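Local coordinates for protein XoxI (Bacillus cereus ATCC 14579, PDB 3CNW) that is of unknown function but, as a member of the polyketide cyclase and lipid transport family with a Bet v 1-like fold, probably binds a small hydrophobic ligand, at residues A4-S9 with L122-Y127; Y72-M77 with Y86-Q91. All coordinates share one frame; numbering follows the deposited sequence.

Interaction 1. Residues A4-S9 with L122-Y127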
ATOM      1  N   ALA A   4     -25.174  -2.661  -5.670  1.00 35.97           N
ATOM      2  CA  ALA A   4     -25.042  -4.105  -5.752  1.00 32.61           C
ATOM      3  C   ALA A   4     -23.787  -4.535  -4.995  1.00 31.70           C
ATOM      4  O   ALA A   4     -22.839  -3.761  -4.842  1.00 31.18           O
ATOM      5  CB  ALA A   4     -24.956  -4.537  -7.204  1.00 31.54           C
ATOM      6  N   HIS A   5     -23.794  -5.773  -4.518  1.00 30.57           N
ATOM      7  CA  HIS A   5     -22.683  -6.318  -3.754  1.00 29.10           C
ATOM      8  C   HIS A   5     -22.459  -7.760  -4.165  1.00 27.85           C
ATOM      9  O   HIS A   5     -23.385  -8.440  -4.607  1.00 29.07           O
ATOM     10  CB  HIS A   5     -23.023  -6.306  -2.262  1.00 30.59           C
ATOM     11  CG  HIS A   5     -23.422  -4.962  -1.735  1.00 34.17           C
ATOM     12  ND1 HIS A   5     -22.503  -3.989  -1.400  1.00 35.56           N
ATOM     13  CD2 HIS A   5     -24.641  -4.434  -1.483  1.00 33.68           C
ATOM     14  CE1 HIS A   5     -23.143  -2.920  -0.963  1.00 36.14           C
ATOM     15  NE2 HIS A   5     -24.440  -3.161  -1.001  1.00 36.17           N
ATOM     16  N   THR A   6     -21.231  -8.228  -4.014  1.00 25.81           N
ATOM     17  CA  THR A   6     -20.926  -9.611  -4.324  1.00 24.36           C
ATOM     18  C   THR A   6     -19.628 -10.028  -3.652  1.00 25.33           C
ATOM     19  O   THR A   6     -18.686  -9.241  -3.531  1.00 23.58           O
ATOM     20  CB  THR A   6     -20.834  -9.864  -5.852  1.00 24.88           C
ATOM     21  OG1 THR A   6     -20.865 -11.277  -6.101  1.00 23.93           O
ATOM     22  CG2 THR A   6     -19.558  -9.276  -6.433  1.00 21.96           C
ATOM     23  N   THR A   7     -19.594 -11.273  -3.198  1.00 26.48           N
ATOM     24  CA  THR A   7     -18.422 -11.797  -2.529  1.00 29.69           C
ATOM     25  C   THR A   7     -18.205 -13.238  -2.929  1.00 30.77           C
ATOM     26  O   THR A   7     -19.152 -13.964  -3.225  1.00 32.54           O
ATOM     27  CB  THR A   7     -18.577 -11.773  -1.001  1.00 31.48           C
ATOM     28  OG1 THR A   7     -19.047 -10.487  -0.584  1.00 35.12           O
ATOM     29  CG2 THR A   7     -17.232 -12.046  -0.338  1.00 32.94           C
ATOM     30  N   THR A   8     -16.947 -13.649  -2.931  1.00 31.32           N
ATOM     31  CA  THR A   8     -16.591 -15.015  -3.255  1.00 32.82           C
ATOM     32  C   THR A   8     -15.564 -15.429  -2.219  1.00 31.81           C
ATOM     33  O   THR A   8     -14.766 -14.611  -1.762  1.00 31.29           O
ATOM     34  CB  THR A   8     -15.958 -15.136  -4.675  1.00 34.95           C
ATOM     35  OG1 THR A   8     -16.872 -14.643  -5.658  1.00 36.60           O
ATOM     36  CG2 THR A   8     -15.629 -16.585  -4.994  1.00 35.89           C
ATOM     37  N   SER A   9     -15.604 -16.692  -1.826  1.00 32.49           N
ATOM     38  CA  SER A   9     -14.649 -17.208  -0.861  1.00 33.70           C
ATOM     39  C   SER A   9     -14.019 -18.444  -1.481  1.00 33.23           C
ATOM     40  O   SER A   9     -14.572 -19.031  -2.410  1.00 32.59           O
ATOM     41  CB  SER A   9     -15.345 -17.553   0.454  1.00 34.11           C
ATOM     42  OG  SER A   9     -15.724 -16.376   1.136  1.00 36.06           O
ATOM     43  N   LEU A 122     -20.474 -10.421 -13.860  1.00 19.75           N
ATOM     44  CA  LEU A 122     -19.166 -10.023 -14.367  1.00 19.49           C
ATOM     45  C   LEU A 122     -18.093 -10.096 -13.282  1.00 18.87           C
ATOM     46  O   LEU A 122     -17.129 -10.849 -13.384  1.00 19.01           O
ATOM     47  CB  LEU A 122     -19.224  -8.596 -14.933  1.00 20.62           C
ATOM     48  CG  LEU A 122     -17.865  -7.970 -15.299  1.00 23.84           C
ATOM     49  CD1 LEU A 122     -17.240  -8.738 -16.466  1.00 21.49           C
ATOM     50  CD2 LEU A 122     -18.042  -6.494 -15.654  1.00 22.95           C
ATOM     51  N   PHE A 123     -18.268  -9.309 -12.233  1.00 18.47           N
ATOM     52  CA  PHE A 123     -17.295  -9.288 -11.174  1.00 18.20           C
ATOM     53  C   PHE A 123     -17.165 -10.602 -10.427  1.00 17.65           C
ATOM     54  O   PHE A 123     -16.059 -11.000 -10.062  1.00 17.30           O
ATOM     55  CB  PHE A 123     -17.602  -8.113 -10.255  1.00 17.55           C
ATOM     56  CG  PHE A 123     -17.276  -6.791 -10.883  1.00 21.06           C
ATOM     57  CD1 PHE A 123     -15.946  -6.413 -11.072  1.00 21.72           C
ATOM     58  CD2 PHE A 123     -18.281  -5.964 -11.378  1.00 22.04           C
ATOM     59  CE1 PHE A 123     -15.618  -5.228 -11.753  1.00 23.60           C
ATOM     60  CE2 PHE A 123     -17.962  -4.780 -12.057  1.00 23.85           C
ATOM     61  CZ  PHE A 123     -16.632  -4.416 -12.244  1.00 22.29           C
ATOM     62  N   HIS A 124     -18.278 -11.288 -10.211  1.00 16.06           N
ATOM     63  CA  HIS A 124     -18.193 -12.556  -9.529  1.00 16.34           C
ATOM     64  C   HIS A 124     -17.340 -13.480 -10.406  1.00 15.79           C
ATOM     65  O   HIS A 124     -16.515 -14.235  -9.907  1.00 15.86           O
ATOM     66  CB  HIS A 124     -19.570 -13.165  -9.335  1.00 18.46           C
ATOM     67  CG  HIS A 124     -19.583 -14.281  -8.346  1.00 20.77           C
ATOM     68  ND1 HIS A 124     -19.684 -14.066  -6.993  1.00 22.16           N
ATOM     69  CD2 HIS A 124     -19.443 -15.621  -8.510  1.00 20.36           C
ATOM     70  CE1 HIS A 124     -19.606 -15.227  -6.358  1.00 23.33           C
ATOM     71  NE2 HIS A 124     -19.459 -16.181  -7.259  1.00 21.06           N
ATOM     72  N   GLY A 125     -17.541 -13.398 -11.719  1.00 15.35           N
ATOM     73  CA  GLY A 125     -16.770 -14.209 -12.641  1.00 12.70           C
ATOM     74  C   GLY A 125     -15.278 -13.914 -12.553  1.00 13.84           C
ATOM     75  O   GLY A 125     -14.446 -14.818 -12.617  1.00 11.77           O
ATOM     76  N   ILE A 126     -14.928 -12.641 -12.405  1.00 12.80           N
ATOM     77  CA  ILE A 126     -13.523 -12.273 -12.313  1.00 14.43           C
ATOM     78  C   ILE A 126     -12.939 -12.754 -10.994  1.00 15.96           C
ATOM     79  O   ILE A 126     -11.858 -13.337 -10.963  1.00 16.24           O
ATOM     80  CB  ILE A 126     -13.345 -10.754 -12.442  1.00 16.01           C
ATOM     81  CG1 ILE A 126     -13.782 -10.318 -13.853  1.00 15.99           C
ATOM     82  CG2 ILE A 126     -11.897 -10.373 -12.159  1.00 11.57           C
ATOM     83  CD1 ILE A 126     -14.211  -8.868 -13.945  1.00 17.16           C
ATOM     84  N   TYR A 127     -13.668 -12.515  -9.907  1.00 17.55           N
ATOM     85  CA  TYR A 127     -13.232 -12.945  -8.592  1.00 18.29           C
ATOM     86  C   TYR A 127     -13.016 -14.456  -8.607  1.00 20.93           C
ATOM     87  O   TYR A 127     -11.942 -14.932  -8.229  1.00 21.13           O
ATOM     88  CB  TYR A 127     -14.274 -12.582  -7.538  1.00 19.52           C
ATOM     89  CG  TYR A 127     -14.533 -11.096  -7.378  1.00 18.93           C
ATOM     90  CD1 TYR A 127     -13.687 -10.142  -7.955  1.00 19.15           C
ATOM     91  CD2 TYR A 127     -15.621 -10.640  -6.639  1.00 19.68           C
ATOM     92  CE1 TYR A 127     -13.923  -8.760  -7.798  1.00 18.69           C
ATOM     93  CE2 TYR A 127     -15.873  -9.265  -6.470  1.00 17.63           C
ATOM     94  CZ  TYR A 127     -15.024  -8.329  -7.052  1.00 20.55           C
ATOM     95  OH  TYR A 127     -15.279  -6.974  -6.901  1.00 17.02           O
TER
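T6 and T8 of the outermost strand 4-12 meet H124 and Y127 of the long helix 116-139, a strand-on-helix contact of the Bet v 1-like helix-grip fold, in which a curved antiparallel sheet wraps round its C-terminal helix. The two short segments run nearly parallel, their axes approaching to 8.4 Å at an angle of 19°. Strand alternation sends T6 and T8 to the helix, while T7 turns its side chain away. Y127 packs against both threonines: the methyl T6 CG2 reaches Y127 CE2 at 3.7 Å, coming obliquely to the ring, and T8 OG1 sits near the ring plane on the CB side, 3.8 Å from Y127 CB. Further in, W105 stacks on the Y127 ring, whose phenol oxygen is hydrogen-bonded to Y86 OH. F123 points its CB toward T6 but carries its ring away into an aromatic cluster with Y86, F109 and F81. H124 closes the outer side of the contact. Its CG stands anti to the backbone N (chi1 -165°), which carries the imidazole across to the backbone and hydroxyls of the strand, with T6 OG1 and the carbonyl T7 O at the ring edge. A hydrogen bond runs from H124 ND1 to T6 OG1, 3.2 Å long and bent to 155° at the hydrogen, with the hydroxyl oxygen slightly out of the imidazole plane.

Interaction 2. Residues Y72-M77 with Y86-Q91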
ATOM      1  N   TYR A  72      -6.562  -5.513   1.537  1.00 18.17           N
ATOM      2  CA  TYR A  72      -6.394  -4.226   0.896  1.00 16.75           C
ATOM      3  C   TYR A  72      -7.687  -3.928   0.149  1.00 18.07           C
ATOM      4  O   TYR A  72      -8.378  -4.842  -0.328  1.00 16.49           O
ATOM      5  CB  TYR A  72      -5.140  -4.188  -0.003  1.00 15.48           C
ATOM      6  CG  TYR A  72      -5.203  -4.846  -1.358  1.00 15.22           C
ATOM      7  CD1 TYR A  72      -5.846  -4.230  -2.428  1.00 15.04           C
ATOM      8  CD2 TYR A  72      -4.559  -6.061  -1.590  1.00 14.74           C
ATOM      9  CE1 TYR A  72      -5.843  -4.799  -3.699  1.00 13.50           C
ATOM     10  CE2 TYR A  72      -4.554  -6.642  -2.859  1.00 13.36           C
ATOM     11  CZ  TYR A  72      -5.194  -6.007  -3.905  1.00 13.80           C
ATOM     12  OH  TYR A  72      -5.191  -6.575  -5.156  1.00 12.55           O
ATOM     13  N   THR A  73      -8.035  -2.646   0.118  1.00 17.48           N
ATOM     14  CA  THR A  73      -9.251  -2.163  -0.517  1.00 17.80           C
ATOM     15  C   THR A  73      -8.848  -1.189  -1.614  1.00 18.22           C
ATOM     16  O   THR A  73      -7.960  -0.361  -1.414  1.00 17.63           O
ATOM     17  CB  THR A  73     -10.150  -1.423   0.527  1.00 19.11           C
ATOM     18  OG1 THR A  73     -10.658  -2.364   1.484  1.00 20.29           O
ATOM     19  CG2 THR A  73     -11.304  -0.717  -0.148  1.00 16.25           C
ATOM     20  N   TYR A  74      -9.515  -1.279  -2.759  1.00 18.66           N
ATOM     21  CA  TYR A  74      -9.217  -0.415  -3.886  1.00 18.59           C
ATOM     22  C   TYR A  74     -10.479  -0.020  -4.636  1.00 19.68           C
ATOM     23  O   TYR A  74     -11.510  -0.698  -4.568  1.00 18.58           O
ATOM     24  CB  TYR A  74      -8.255  -1.121  -4.842  1.00 19.15           C
ATOM     25  CG  TYR A  74      -8.875  -2.305  -5.540  1.00 20.70           C
ATOM     26  CD1 TYR A  74      -9.437  -2.175  -6.810  1.00 21.96           C
ATOM     27  CD2 TYR A  74      -8.934  -3.546  -4.922  1.00 20.28           C
ATOM     28  CE1 TYR A  74     -10.049  -3.262  -7.449  1.00 22.74           C
ATOM     29  CE2 TYR A  74      -9.545  -4.639  -5.549  1.00 22.24           C
ATOM     30  CZ  TYR A  74     -10.100  -4.488  -6.808  1.00 22.90           C
ATOM     31  OH  TYR A  74     -10.721  -5.557  -7.415  1.00 24.62           O
ATOM     32  N   SER A  75     -10.376   1.083  -5.368  1.00 20.01           N
ATOM     33  CA  SER A  75     -11.483   1.602  -6.149  1.00 20.59           C
ATOM     34  C   SER A  75     -11.058   1.744  -7.601  1.00 21.50           C
ATOM     35  O   SER A  75      -9.866   1.743  -7.923  1.00 18.36           O
ATOM     36  CB  SER A  75     -11.908   2.966  -5.608  1.00 21.05           C
ATOM     37  OG  SER A  75     -10.812   3.866  -5.591  1.00 25.19           O
ATOM     38  N   ILE A  76     -12.046   1.868  -8.477  1.00 24.37           N
ATOM     39  CA  ILE A  76     -11.778   2.025  -9.891  1.00 26.56           C
ATOM     40  C   ILE A  76     -11.812   3.481 -10.286  1.00 27.52           C
ATOM     41  O   ILE A  76     -12.802   4.151 -10.054  1.00 27.99           O
ATOM     42  CB  ILE A  76     -12.813   1.277 -10.745  1.00 26.91           C
ATOM     43  CG1 ILE A  76     -12.475  -0.205 -10.792  1.00 27.14           C
ATOM     44  CG2 ILE A  76     -12.856   1.866 -12.160  1.00 28.64           C
ATOM     45  CD1 ILE A  76     -13.439  -1.008 -11.642  1.00 26.33           C
HETATM   46  N   MSE A  77     -10.728   3.972 -10.877  1.00 31.46           N
HETATM   47  CA  MSE A  77     -10.685   5.357 -11.327  1.00 34.88           C
HETATM   48  C   MSE A  77     -11.242   5.407 -12.733  1.00 34.79           C
HETATM   49  O   MSE A  77     -11.976   6.327 -13.083  1.00 34.41           O
HETATM   50  CB  MSE A  77      -9.261   5.883 -11.329  1.00 38.77           C
HETATM   51  CG  MSE A  77      -8.775   6.260  -9.955  1.00 47.74           C
HETATM   52 SE   MSE A  77      -6.884   6.568  -9.959  1.00 61.03          SE
HETATM   53  CE  MSE A  77      -6.861   8.334 -10.764  1.00 58.15           C
ATOM     54  N   TYR A  86     -17.332   1.900  -7.668  1.00 26.12           N
ATOM     55  CA  TYR A  86     -16.781   0.573  -7.421  1.00 26.12           C
ATOM     56  C   TYR A  86     -15.830   0.526  -6.229  1.00 26.17           C
ATOM     57  O   TYR A  86     -14.924   1.347  -6.113  1.00 26.19           O
ATOM     58  CB  TYR A  86     -16.026   0.086  -8.654  1.00 25.19           C
ATOM     59  CG  TYR A  86     -15.481  -1.315  -8.516  1.00 23.54           C
ATOM     60  CD1 TYR A  86     -16.296  -2.426  -8.742  1.00 24.00           C
ATOM     61  CD2 TYR A  86     -14.146  -1.535  -8.212  1.00 20.86           C
ATOM     62  CE1 TYR A  86     -15.784  -3.721  -8.686  1.00 21.98           C
ATOM     63  CE2 TYR A  86     -13.625  -2.830  -8.154  1.00 21.56           C
ATOM     64  CZ  TYR A  86     -14.446  -3.914  -8.395  1.00 20.89           C
ATOM     65  OH  TYR A  86     -13.928  -5.189  -8.388  1.00 22.48           O
ATOM     66  N   LEU A  87     -16.024  -0.460  -5.364  1.00 25.25           N
ATOM     67  CA  LEU A  87     -15.162  -0.644  -4.196  1.00 24.74           C
ATOM     68  C   LEU A  87     -14.941  -2.151  -4.065  1.00 24.29           C
ATOM     69  O   LEU A  87     -15.888  -2.918  -4.209  1.00 25.55           O
ATOM     70  CB  LEU A  87     -15.846  -0.106  -2.937  1.00 24.15           C
ATOM     71  CG  LEU A  87     -15.082   0.963  -2.152  1.00 24.79           C
ATOM     72  CD1 LEU A  87     -15.596   0.981  -0.715  1.00 24.89           C
ATOM     73  CD2 LEU A  87     -13.597   0.678  -2.156  1.00 21.76           C
ATOM     74  N   SER A  88     -13.707  -2.574  -3.813  1.00 23.02           N
ATOM     75  CA  SER A  88     -13.407  -3.998  -3.682  1.00 22.39           C
ATOM     76  C   SER A  88     -12.289  -4.244  -2.680  1.00 24.07           C
ATOM     77  O   SER A  88     -11.308  -3.499  -2.622  1.00 23.20           O
ATOM     78  CB  SER A  88     -13.009  -4.597  -5.031  1.00 20.45           C
ATOM     79  OG  SER A  88     -12.813  -5.991  -4.906  1.00 15.15           O
ATOM     80  N   THR A  89     -12.438  -5.304  -1.896  1.00 23.79           N
ATOM     81  CA  THR A  89     -11.456  -5.630  -0.888  1.00 24.23           C
ATOM     82  C   THR A  89     -11.130  -7.110  -0.919  1.00 23.24           C
ATOM     83  O   THR A  89     -12.015  -7.941  -1.087  1.00 24.67           O
ATOM     84  CB  THR A  89     -11.977  -5.238   0.508  1.00 23.64           C
ATOM     85  OG1 THR A  89     -11.197  -5.887   1.522  1.00 25.95           O
ATOM     86  CG2 THR A  89     -13.417  -5.637   0.652  1.00 26.53           C
ATOM     87  N   ILE A  90      -9.852  -7.442  -0.787  1.00 21.82           N
ATOM     88  CA  ILE A  90      -9.467  -8.841  -0.774  1.00 23.14           C
ATOM     89  C   ILE A  90      -8.779  -9.090   0.553  1.00 21.76           C
ATOM     90  O   ILE A  90      -7.912  -8.334   0.961  1.00 20.65           O
ATOM     91  CB  ILE A  90      -8.541  -9.204  -1.959  1.00 23.51           C
ATOM     92  CG1 ILE A  90      -8.308 -10.712  -1.986  1.00 27.59           C
ATOM     93  CG2 ILE A  90      -7.220  -8.501  -1.834  1.00 25.66           C
ATOM     94  CD1 ILE A  90      -7.615 -11.214  -3.250  1.00 28.13           C
ATOM     95  N   GLN A  91      -9.191 -10.148   1.240  1.00 23.29           N
ATOM     96  CA  GLN A  91      -8.624 -10.464   2.539  1.00 23.33           C
ATOM     97  C   GLN A  91      -8.336 -11.950   2.677  1.00 23.38           C
ATOM     98  O   GLN A  91      -9.081 -12.794   2.164  1.00 24.09           O
ATOM     99  CB  GLN A  91      -9.588 -10.016   3.637  1.00 23.76           C
ATOM    100  CG  GLN A  91      -9.122 -10.326   5.045  1.00 28.05           C
ATOM    101  CD  GLN A  91     -10.208 -10.095   6.068  1.00 29.48           C
ATOM    102  OE1 GLN A  91     -11.392 -10.240   5.770  1.00 31.60           O
ATOM    103  NE2 GLN A  91      -9.815  -9.756   7.286  1.00 31.79           N
TER
HETATM  104  O   HOH W   1     -11.415  -5.448 -10.093  1.00 19.63           O
HETATM  105  O   HOH W   2     -16.085   3.324  -9.629  1.00 25.58           O
HETATM  106  O   HOH W   3     -14.740   3.903  -7.488  1.00 26.81           O
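Four backbone hydrogen bonds join Y72 with I90 and Y74 with S88, the two hydrogen-bonded pairs of an antiparallel beta hairpin formed by strands 71-76 and 83-94. The shortest, Y74 N to S88 O at 2.9 Å, is also the straightest, with 163° at the hydrogen. Between these pairs T73 faces T89 as a non-hydrogen-bonded pair, its CA only 4.1 Å from T89 CA. Toward the turn water takes over: one molecule donates to both I76 O and Y86 O, while another accepts from Y86 N at 2.7 Å. A third bridges Y74 OH and Y86 OH, the latter also hydrogen-bonded to Y127 OH. Y72, Y74, S88 and I90 share the face turned toward the interior of the fold. I90 CG2 lies over the Y72 ring, offset toward its rim, in a CH-pi contact 3.8 Å from the ring centroid. Y74, with CG between its backbone N and carbonyl carbon (chi1 68°), leans across the neighbouring strand, bringing its CZ 3.4 Å from S88 CB. I76 CD1 lies over one face of the Y86 ring in a second CH-pi contact, 3.9 Å from the centroid, while Y74 CE1 comes in at that ring's edge. On the other face of the sheet T73 CG2 meets L87 CD2 at 3.4 Å. R48 makes a cation-pi contact with Y74. The hairpin thus packs apolar ring faces while its tyrosine hydroxyls join water and neighbouring side chains.

How the interactions relate
The centres of the two interactions lie about 12 Å apart on one antiparallel sheet. Interaction 2 is nested along the chain inside the long loop closed by interaction 1, which brings the first strand against the C-terminal helix 116-139. Strand 101-111 lies between strands 4-12 and 83-94, so the hairpin is reached from the edge strand by crossing it. The direct link is made by the helix: Y127 OH is 2.7 Å from Y86 OH, a probable hydrogen bond, and F123 CE1 packs 3.4 Å from Y86 CE1. The helix therefore meets the edge strand and also the third strand in, as in helix-grip folds, where the sheet and C-terminal helix commonly surround a ligand-binding interior.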